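Local atomic coordinates of phospholipase C-beta (PLC-beta) (Sepia officinalis, PDB entry 3QR0), a protein that belongs to the phospholipase C-beta family, combining a PH domain, an EF-hand-like region, a TIM-barrel core with a bound calcium ion and a C2 domain. Residues His110-Ile115 and Leu750-Asn755; Ala717-Ile722 and Met736-Ile741; Pro16-Gln21 and Phe138-Asn143. All blocks are in the same frame, centred on the assembly; numbering follows the deposited sequence. Where two conformers were deposited one is given.

Contact 1. Residues His110-Ile115 and Leu750-Asn755; sequences HGYNYI and LRNESN
The amide nitrogen of Asn-752 lies over the centre of the Tyr-112 ring, with ND2 3.2 Å above the ring plane. Amide and ring planes stand 82° apart, so the amide meets the aromatic face on end rather than flat. The two side chains run alongside each other in opposite senses, which brings Asn-752 CB to 3.6 Å from Tyr-112 CZ near the phenol end. Asn-752 ND2 also reaches back to the main chain of the same tyrosine, giving a weak hydrogen bond to Tyr-112 O of 2.8 Å, bent to 120° at the hydrogen. Ring face and carbonyl thus both meet the amide NH2, and the electron-rich face probably suits its partial positive charge. A second, apolar touch joins Ser-754 CB to Tyr-114 CD2 at 4.0 Å, met obliquely.

Torsions and turns set these groups in place. Tyr-112 CG is anti to its backbone N (chi1 -162°), setting the ring with one face against Asn-752 ND2. On the other segment a type I turn from Asn-752 to Asn-755 is closed by Asn-755 N to Asn-752 O at 2.9 Å. Asn-752 OD1 accepts a weak bond from Ser-754 N and a hydrogen bond from Arg-756 N, which probably helps fix the amide's rotation with ND2 toward the tyrosine. The 110-115 loop is shaped by an Asx turn, Ile-115 N donating in the carbonyl plane to Asn-113 OD1 at 2.8 Å.

Further out, Arg-71 bonds to Gly-111 O and Ser-754 OG, while Tyr-114 OH bonds to Phe-600 O and its ring meets Phe-603 edge-to-face. The contact is an interdomain seam, where the PH-domain loop between strands 105-110 and 118-124 rests on the turn that follows C2-domain strand 746-751.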
loop_
_atom_site.group_PDB
_atom_site.type_symbol
_atom_site.label_atom_id
_atom_site.label_comp_id
_atom_site.label_asym_id
_atom_site.label_seq_id
_atom_site.Cartn_x
_atom_site.Cartn_y
_atom_site.Cartn_z
ATOM N N HIS A 110 9.380 -1.419 13.402
ATOM C CA HIS A 110 8.739 -0.215 12.913
ATOM C C HIS A 110 9.673 0.511 11.959
ATOM O O HIS A 110 10.901 0.457 12.097
ATOM C CB HIS A 110 8.343 0.706 14.078
ATOM C CG HIS A 110 9.309 0.690 15.226
ATOM N ND1 HIS A 110 10.304 1.632 15.377
ATOM C CD2 HIS A 110 9.427 -0.154 16.280
ATOM C CE1 HIS A 110 10.997 1.367 16.472
ATOM N NE2 HIS A 110 10.488 0.286 17.035
ATOM N N GLY A 111 9.080 1.187 10.986
ATOM C CA GLY A 111 9.851 1.990 10.065
ATOM C C GLY A 111 8.956 2.747 9.113
ATOM O O GLY A 111 7.902 2.246 8.702
ATOM N N TYR A 112 9.383 3.958 8.774
ATOM C CA TYR A 112 8.705 4.793 7.781
ATOM C C TYR A 112 8.481 4.000 6.490
ATOM O O TYR A 112 7.390 4.015 5.926
ATOM C CB TYR A 112 9.540 6.045 7.513
ATOM C CG TYR A 112 8.791 7.169 6.851
ATOM C CD1 TYR A 112 7.669 7.731 7.455
ATOM C CD2 TYR A 112 9.217 7.697 5.635
ATOM C CE1 TYR A 112 6.984 8.780 6.862
ATOM C CE2 TYR A 112 8.537 8.752 5.036
ATOM C CZ TYR A 112 7.419 9.282 5.657
ATOM O OH TYR A 112 6.729 10.320 5.079
ATOM N N ASN A 113 9.548 3.336 6.037
ATOM C CA ASN A 113 9.499 2.328 4.978
ATOM C C ASN A 113 9.863 0.984 5.595
ATOM O O ASN A 113 10.335 0.938 6.735
ATOM C CB ASN A 113 10.458 2.681 3.826
ATOM C CG ASN A 113 11.937 2.595 4.226
ATOM O OD1 ASN A 113 12.496 1.512 4.383
ATOM N ND2 ASN A 113 12.577 3.750 4.360
ATOM N N TYR A 114 9.636 -0.107 4.864
ATOM C CA TYR A 114 9.870 -1.458 5.419
ATOM C C TYR A 114 11.270 -2.033 5.190
ATOM O O TYR A 114 11.547 -3.157 5.614
ATOM C CB TYR A 114 8.810 -2.459 4.921
ATOM C CG TYR A 114 8.607 -2.447 3.431
ATOM C CD1 TYR A 114 9.561 -2.990 2.571
ATOM C CD2 TYR A 114 7.464 -1.879 2.874
ATOM C CE1 TYR A 114 9.384 -2.962 1.203
ATOM C CE2 TYR A 114 7.278 -1.850 1.505
ATOM C CZ TYR A 114 8.238 -2.390 0.675
ATOM O OH TYR A 114 8.055 -2.358 -0.685
ATOM N N ILE A 115 12.144 -1.279 4.528
ATOM C CA ILE A 115 13.530 -1.705 4.328
ATOM C C ILE A 115 14.413 -1.243 5.493
ATOM O O ILE A 115 15.263 -2.003 5.962
ATOM C CB ILE A 115 14.105 -1.174 2.998
ATOM C CG1 ILE A 115 13.311 -1.720 1.806
ATOM C CG2 ILE A 115 15.569 -1.567 2.856
ATOM C CD1 ILE A 115 13.376 -3.230 1.659
ATOM N N LEU A 750 -1.906 12.398 2.329
ATOM C CA LEU A 750 -0.766 11.879 1.585
ATOM C C LEU A 750 -0.133 10.652 2.241
ATOM O O LEU A 750 -0.186 10.474 3.460
ATOM C CB LEU A 750 0.284 12.972 1.414
ATOM C CG LEU A 750 -0.162 14.181 0.599
ATOM C CD1 LEU A 750 0.922 15.268 0.630
ATOM C CD2 LEU A 750 -0.477 13.775 -0.839
ATOM N N ARG A 751 0.475 9.823 1.399
ATOM C CA ARG A 751 1.144 8.596 1.798
ATOM C C ARG A 751 2.618 8.667 1.436
ATOM O O ARG A 751 3.009 9.392 0.506
ATOM C CB ARG A 751 0.524 7.412 1.061
ATOM C CG ARG A 751 -0.972 7.294 1.243
ATOM C CD ARG A 751 -1.289 6.768 2.614
ATOM N NE ARG A 751 -2.726 6.691 2.872
ATOM C CZ ARG A 751 -3.554 5.800 2.329
ATOM N NH1 ARG A 751 -3.121 4.894 1.459
ATOM N NH2 ARG A 751 -4.837 5.822 2.659
ATOM N N ASN A 752 3.444 7.928 2.174
ATOM C CA ASN A 752 4.846 7.791 1.801
ATOM C C ASN A 752 4.981 6.715 0.720
ATOM O O ASN A 752 3.973 6.218 0.212
ATOM C CB ASN A 752 5.756 7.560 3.025
ATOM C CG ASN A 752 5.478 6.264 3.764
ATOM O OD1 ASN A 752 4.923 5.309 3.221
ATOM N ND2 ASN A 752 5.884 6.228 5.030
ATOM N N GLU A 753 6.211 6.370 0.359
ATOM C CA GLU A 753 6.451 5.436 -0.751
ATOM C C GLU A 753 5.925 4.037 -0.467
ATOM O O GLU A 753 5.506 3.334 -1.390
ATOM C CB GLU A 753 7.938 5.350 -1.087
ATOM C CG GLU A 753 8.553 6.634 -1.591
ATOM C CD GLU A 753 9.180 7.470 -0.488
ATOM O OE1 GLU A 753 8.730 7.380 0.682
ATOM O OE2 GLU A 753 10.125 8.224 -0.799
ATOM N N SER A 754 5.930 3.637 0.807
ATOM C CA SER A 754 5.389 2.331 1.216
ATOM C C SER A 754 3.867 2.357 1.395
ATOM O O SER A 754 3.273 1.378 1.844
ATOM C CB SER A 754 6.051 1.848 2.512
ATOM O OG SER A 754 5.643 2.624 3.627
ATOM N N ASN A 755 3.255 3.488 1.047
ATOM C CA ASN A 755 1.815 3.710 1.157
ATOM C C ASN A 755 1.293 3.771 2.592
ATOM O O ASN A 755 0.123 3.497 2.836
ATOM C CB ASN A 755 1.006 2.686 0.335
ATOM C CG ASN A 755 -0.344 3.241 -0.135
ATOM O OD1 ASN A 755 -0.464 4.426 -0.463
ATOM N ND2 ASN A 755 -1.358 2.388 -0.167
#

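Contact 2. Residues Ala717-Ile722 and Met736-Ile741; sequences AVVRII and MPLDGI
Two backbone hydrogen bonds exchanged between Val-719 and Met-736 define the antiparallel register. Met-736 N donates to Val-719 O at 2.8 Å, nearly along the C=O axis; the return bond, Val-719 N to Met-736 O, is 3.0 Å, with the donor above the carbonyl plane. A third, Leu-738 N to Ala-717 O, is almost perfectly straight at 178°. Water 1 extends this end of the pairing, 2.7 Å from Ala-717 O and accepting from Asp-739 N.

Between these bonds Val-718 and Pro-737 form a non-hydrogen-bonded pair with CA atoms 4.1 Å apart, a site where the proline's missing N-H costs the pairing nothing. Val-718 CG1 packs on Pro-737 CA on the face turned to Val-613 and Tyr-616.

The opposite face carries the denser packing. Val-719 CG1 occupies the crowded position between backbone N and carbonyl carbon (chi1 64°), where it meets Met-736 CB, Leu-738 CD2 and Ile-741 CD1. Ile-741 crosses Val-719 at about a right angle, its CD1 3.7 Å from Val-719 CG1, after a type II turn from Leu-738 to Ile-741 folds the chain back. Met-736 bends at chi3 (-74°), bringing its CE to 3.8 Å from Ile-721 CD1. Val-673 and Val-671 of strand 669-676 adjoin this cluster. The pairing is that of a beta hairpin, strands 718-725 and 730-737, in one antiparallel sheet of the C2 beta sandwich.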
loop_
_atom_site.group_PDB
_atom_site.type_symbol
_atom_site.label_atom_id
_atom_site.label_comp_id
_atom_site.label_asym_id
_atom_site.label_seq_id
_atom_site.Cartn_x
_atom_site.Cartn_y
_atom_site.Cartn_z
ATOM N N ALA A 717 -6.929 2.088 -15.153
ATOM C CA ALA A 717 -6.148 3.293 -14.899
ATOM C C ALA A 717 -6.198 3.755 -13.452
ATOM O O ALA A 717 -7.168 3.497 -12.728
ATOM C CB ALA A 717 -6.619 4.417 -15.813
ATOM N N VAL A 718 -5.146 4.461 -13.050
ATOM C CA VAL A 718 -5.121 5.177 -11.789
ATOM C C VAL A 718 -4.664 6.604 -12.033
ATOM O O VAL A 718 -3.890 6.867 -12.962
ATOM C CB VAL A 718 -4.187 4.496 -10.771
ATOM C CG1 VAL A 718 -4.596 3.050 -10.578
ATOM C CG2 VAL A 718 -2.717 4.591 -11.211
ATOM N N VAL A 719 -5.167 7.523 -11.218
ATOM C CA VAL A 719 -4.661 8.884 -11.173
ATOM C C VAL A 719 -3.839 9.014 -9.901
ATOM O O VAL A 719 -4.151 8.384 -8.873
ATOM C CB VAL A 719 -5.805 9.936 -11.252
ATOM C CG1 VAL A 719 -6.731 9.852 -10.036
ATOM C CG2 VAL A 719 -5.229 11.333 -11.402
ATOM N N ARG A 720 -2.761 9.790 -9.981
ATOM C CA ARG A 720 -1.816 9.890 -8.888
ATOM C C ARG A 720 -1.419 11.332 -8.633
ATOM O O ARG A 720 -1.018 12.038 -9.560
ATOM C CB ARG A 720 -0.566 9.073 -9.204
ATOM C CG ARG A 720 0.419 9.016 -8.066
ATOM C CD ARG A 720 1.544 8.062 -8.366
ATOM N NE ARG A 720 2.586 8.141 -7.348
ATOM C CZ ARG A 720 3.888 8.283 -7.583
ATOM N NH1 ARG A 720 4.367 8.373 -8.821
ATOM N NH2 ARG A 720 4.724 8.343 -6.559
ATOM N N ILE A 721 -1.521 11.749 -7.373
ATOM C CA ILE A 721 -1.042 13.058 -6.923
ATOM C C ILE A 721 0.315 12.882 -6.246
ATOM O O ILE A 721 0.450 12.051 -5.351
ATOM C CB ILE A 721 -2.041 13.706 -5.932
ATOM C CG1 ILE A 721 -3.334 14.101 -6.655
ATOM C CG2 ILE A 721 -1.429 14.941 -5.268
ATOM C CD1 ILE A 721 -4.425 14.672 -5.721
ATOM N N ILE A 722 1.314 13.650 -6.680
ATOM C CA ILE A 722 2.651 13.607 -6.087
ATOM C C ILE A 722 3.043 15.006 -5.620
ATOM O O ILE A 722 2.977 15.963 -6.386
ATOM C CB ILE A 722 3.729 13.090 -7.077
ATOM C CG1 ILE A 722 3.299 11.780 -7.750
ATOM C CG2 ILE A 722 5.054 12.879 -6.338
ATOM C CD1 ILE A 722 2.553 11.957 -9.060
ATOM N N MET A 736 -5.167 6.939 -6.726
ATOM C CA MET A 736 -6.616 6.830 -6.741
ATOM C C MET A 736 -7.056 6.083 -8.006
ATOM O O MET A 736 -7.088 6.662 -9.086
ATOM C CB MET A 736 -7.240 8.224 -6.710
ATOM C CG MET A 736 -7.029 8.963 -5.392
ATOM S SD MET A 736 -7.594 10.676 -5.474
ATOM C CE MET A 736 -6.286 11.403 -6.455
ATOM N N PRO A 737 -7.373 4.784 -7.881
ATOM C CA PRO A 737 -7.877 4.039 -9.040
ATOM C C PRO A 737 -9.171 4.658 -9.555
ATOM O O PRO A 737 -10.000 5.077 -8.751
ATOM C CB PRO A 737 -8.130 2.640 -8.469
ATOM C CG PRO A 737 -7.256 2.560 -7.266
ATOM C CD PRO A 737 -7.284 3.929 -6.687
ATOM N N LEU A 738 -9.336 4.732 -10.875
ATOM C CA LEU A 738 -10.524 5.364 -11.459
ATOM C C LEU A 738 -11.769 4.503 -11.273
ATOM O O LEU A 738 -12.883 5.017 -11.315
ATOM C CB LEU A 738 -10.333 5.674 -12.942
ATOM C CG LEU A 738 -9.163 6.569 -13.352
ATOM C CD1 LEU A 738 -9.371 7.040 -14.788
ATOM C CD2 LEU A 738 -8.983 7.754 -12.406
ATOM N N ASP A 739 -11.572 3.199 -11.087
ATOM C CA ASP A 739 -12.646 2.307 -10.654
ATOM C C ASP A 739 -13.036 2.712 -9.228
ATOM O O ASP A 739 -12.310 2.439 -8.279
ATOM C CB ASP A 739 -12.169 0.846 -10.706
ATOM C CG ASP A 739 -13.243 -0.158 -10.284
ATOM O OD1 ASP A 739 -12.879 -1.335 -10.043
ATOM O OD2 ASP A 739 -14.438 0.208 -10.190
ATOM N N GLY A 740 -14.167 3.395 -9.095
ATOM C CA GLY A 740 -14.670 3.812 -7.786
ATOM C C GLY A 740 -14.193 5.167 -7.286
ATOM O O GLY A 740 -14.523 5.554 -6.164
ATOM N N ILE A 741 -13.435 5.906 -8.098
ATOM C CA ILE A 741 -12.987 7.236 -7.685
ATOM C C ILE A 741 -14.197 8.121 -7.350
ATOM O O ILE A 741 -15.244 8.048 -8.005
ATOM C CB ILE A 741 -12.080 7.930 -8.745
ATOM C CG1 ILE A 741 -11.372 9.146 -8.124
ATOM C CG2 ILE A 741 -12.882 8.323 -9.982
ATOM C CD1 ILE A 741 -10.287 9.742 -8.993
HETATM O O HOH W 1 -9.061 1.714 -11.950
#

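Contact 3. Residues Pro16-Gln21 and Phe138-Asn143; sequences PKVPEQ and FSYAYN
Within the PH domain, the chain just before helix 20-24 passes across the end of helix 127-141, the C-terminal helix of this fold. The tight part gathers round Tyr-140, whose ring leaves the helix with CG anti to the carbonyl carbon (chi1 -47°) and extends along the 16-19 segment. Val-18 CG2 lies over one ring face, 3.9 Å from Tyr-140 CZ, the two side chains crossing at about a right angle. Pro-16 CB meets the ring obliquely nearer its root, at 3.9 Å from Tyr-140 CD1. Lys-17 O sits at the ring edge, but no hydrogen bond crosses the segments, and the phenol OH makes a weak one to Glu-136 OE1. Asn-143 also packs on the first proline, its ND2 3.5 Å from Pro-16 CD. That amide has polar partners elsewhere: ND2 bonds to Lys-14 O, while OD1 caps Ser-146 N at the start of helix 144-147.

The looser side lies toward solvent, where Lys-17 turns its CB away from the helix and is exposed. By contrast, the closest approach of all belongs to the tight part, tip to tip at the ring edge, where Pro-19 CD stands 3.1 Å from Tyr-140 OH.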
loop_
_atom_site.group_PDB
_atom_site.type_symbol
_atom_site.label_atom_id
_atom_site.label_comp_id
_atom_site.label_asym_id
_atom_site.label_seq_id
_atom_site.Cartn_x
_atom_site.Cartn_y
_atom_site.Cartn_z
ATOM N N PRO A 16 -10.386 0.685 15.206
ATOM C CA PRO A 16 -9.731 0.048 16.351
ATOM C C PRO A 16 -10.575 0.115 17.624
ATOM O O PRO A 16 -11.189 1.144 17.908
ATOM C CB PRO A 16 -8.453 0.868 16.522
ATOM C CG PRO A 16 -8.167 1.387 15.186
ATOM C CD PRO A 16 -9.495 1.663 14.557
ATOM N N LYS A 17 -10.611 -0.996 18.351
ATOM C CA LYS A 17 -11.311 -1.087 19.625
ATOM C C LYS A 17 -10.288 -1.525 20.662
ATOM O O LYS A 17 -9.858 -2.673 20.656
ATOM C CB LYS A 17 -12.455 -2.097 19.526
ATOM C CG LYS A 17 -13.282 -2.214 20.789
ATOM C CD LYS A 17 -14.619 -2.877 20.522
ATOM C CE LYS A 17 -15.440 -2.967 21.792
ATOM N NZ LYS A 17 -16.870 -3.276 21.513
ATOM N N VAL A 18 -9.874 -0.597 21.524
ATOM C CA VAL A 18 -8.746 -0.837 22.421
ATOM C C VAL A 18 -9.251 -1.273 23.789
ATOM O O VAL A 18 -9.951 -0.515 24.445
ATOM C CB VAL A 18 -7.868 0.423 22.581
ATOM C CG1 VAL A 18 -6.645 0.127 23.448
ATOM C CG2 VAL A 18 -7.431 0.941 21.222
ATOM N N PRO A 19 -8.901 -2.500 24.223
ATOM C CA PRO A 19 -9.348 -2.963 25.539
ATOM C C PRO A 19 -8.893 -2.043 26.665
ATOM O O PRO A 19 -7.805 -1.470 26.587
ATOM C CB PRO A 19 -8.666 -4.330 25.686
ATOM C CG PRO A 19 -8.356 -4.760 24.310
ATOM C CD PRO A 19 -8.091 -3.519 23.533
ATOM N N GLU A 20 -9.716 -1.919 27.706
ATOM C CA GLU A 20 -9.349 -1.121 28.878
ATOM C C GLU A 20 -7.979 -1.519 29.448
ATOM O O GLU A 20 -7.247 -0.668 29.950
ATOM C CB GLU A 20 -10.428 -1.219 29.968
ATOM C CG GLU A 20 -11.565 -0.218 29.802
ATOM C CD GLU A 20 -11.149 1.202 30.160
ATOM O OE1 GLU A 20 -10.784 1.440 31.336
ATOM O OE2 GLU A 20 -11.191 2.079 29.271
ATOM N N GLN A 21 -7.642 -2.806 29.356
ATOM C CA GLN A 21 -6.347 -3.322 29.807
ATOM C C GLN A 21 -5.169 -2.607 29.140
ATOM O O GLN A 21 -4.195 -2.276 29.811
ATOM C CB GLN A 21 -6.249 -4.827 29.536
ATOM C CG GLN A 21 -4.962 -5.485 30.044
ATOM C CD GLN A 21 -4.846 -6.945 29.636
ATOM O OE1 GLN A 21 -5.846 -7.606 29.363
ATOM N NE2 GLN A 21 -3.615 -7.455 29.590
ATOM N N PHE A 138 -0.974 -5.449 16.516
ATOM C CA PHE A 138 -0.913 -5.782 15.099
ATOM C C PHE A 138 -2.200 -5.338 14.393
ATOM O O PHE A 138 -2.141 -4.704 13.340
ATOM C CB PHE A 138 -0.678 -7.278 14.873
ATOM C CG PHE A 138 -0.384 -7.624 13.439
ATOM C CD1 PHE A 138 0.921 -7.596 12.961
ATOM C CD2 PHE A 138 -1.410 -7.949 12.562
ATOM C CE1 PHE A 138 1.205 -7.894 11.624
ATOM C CE2 PHE A 138 -1.140 -8.250 11.223
ATOM C CZ PHE A 138 0.178 -8.226 10.757
ATOM N N SER A 139 -3.352 -5.658 14.981
ATOM C CA SER A 139 -4.632 -5.279 14.385
ATOM C C SER A 139 -4.765 -3.757 14.232
ATOM O O SER A 139 -5.332 -3.300 13.249
ATOM C CB SER A 139 -5.826 -5.874 15.158
ATOM O OG SER A 139 -6.039 -5.212 16.393
ATOM N N TYR A 140 -4.218 -2.977 15.169
ATOM C CA TYR A 140 -4.292 -1.511 15.074
ATOM C C TYR A 140 -3.375 -0.964 13.988
ATOM O O TYR A 140 -3.724 0.009 13.326
ATOM C CB TYR A 140 -3.933 -0.800 16.391
ATOM C CG TYR A 140 -4.586 -1.339 17.637
ATOM C CD1 TYR A 140 -5.890 -1.839 17.625
ATOM C CD2 TYR A 140 -3.910 -1.316 18.844
ATOM C CE1 TYR A 140 -6.474 -2.338 18.797
ATOM C CE2 TYR A 140 -4.479 -1.800 20.002
ATOM C CZ TYR A 140 -5.753 -2.308 19.980
ATOM O OH TYR A 140 -6.289 -2.790 21.155
ATOM N N ALA A 141 -2.203 -1.580 13.832
ATOM C CA ALA A 141 -1.227 -1.162 12.830
ATOM C C ALA A 141 -1.699 -1.460 11.418
ATOM O O ALA A 141 -1.307 -0.760 10.485
ATOM C CB ALA A 141 0.131 -1.836 13.074
ATOM N N TYR A 142 -2.512 -2.509 11.259
ATOM C CA TYR A 142 -3.033 -2.894 9.943
ATOM C C TYR A 142 -4.521 -2.605 9.781
ATOM O O TYR A 142 -5.177 -3.169 8.913
ATOM C CB TYR A 142 -2.697 -4.365 9.655
ATOM C CG TYR A 142 -1.229 -4.503 9.351
ATOM C CD1 TYR A 142 -0.768 -4.462 8.044
ATOM C CD2 TYR A 142 -0.297 -4.578 10.372
ATOM C CE1 TYR A 142 0.591 -4.545 7.757
ATOM C CE2 TYR A 142 1.067 -4.653 10.099
ATOM C CZ TYR A 142 1.502 -4.640 8.791
ATOM O OH TYR A 142 2.847 -4.714 8.517
ATOM N N ASN A 143 -5.048 -1.700 10.599
ATOM C CA ASN A 143 -6.448 -1.322 10.486
ATOM C C ASN A 143 -6.665 -0.384 9.288
ATOM O O ASN A 143 -6.182 0.751 9.273
ATOM C CB ASN A 143 -6.936 -0.675 11.775
ATOM C CG ASN A 143 -8.429 -0.493 11.791
ATOM O OD1 ASN A 143 -8.967 0.347 11.071
ATOM N ND2 ASN A 143 -9.113 -1.276 12.616
#

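Overall arrangement
Contacts 1 and 3 both use the PH domain, contact 3 within it and contact 1 at its border with the C2 domain; their centres are about 20 Å apart. Tyr-142 connects them through a cation-pi interaction with Arg-756 and a hydrogen bond from its OH to Arg-71 O. Contact 2, inside the C2 domain, comes within about 5 Å of contact 1 at the nearest atoms, and His-733 bonds by its backbone to Arg-751 and by ND1 to Arg-720 NE. Helix 605-613 touches side chains of both. Contacts 2 and 3 are farthest apart, about 29 Å between centres. The calcium ligands Asn-339, Glu-368, Asp-370 and Glu-417 belong to none of these segments.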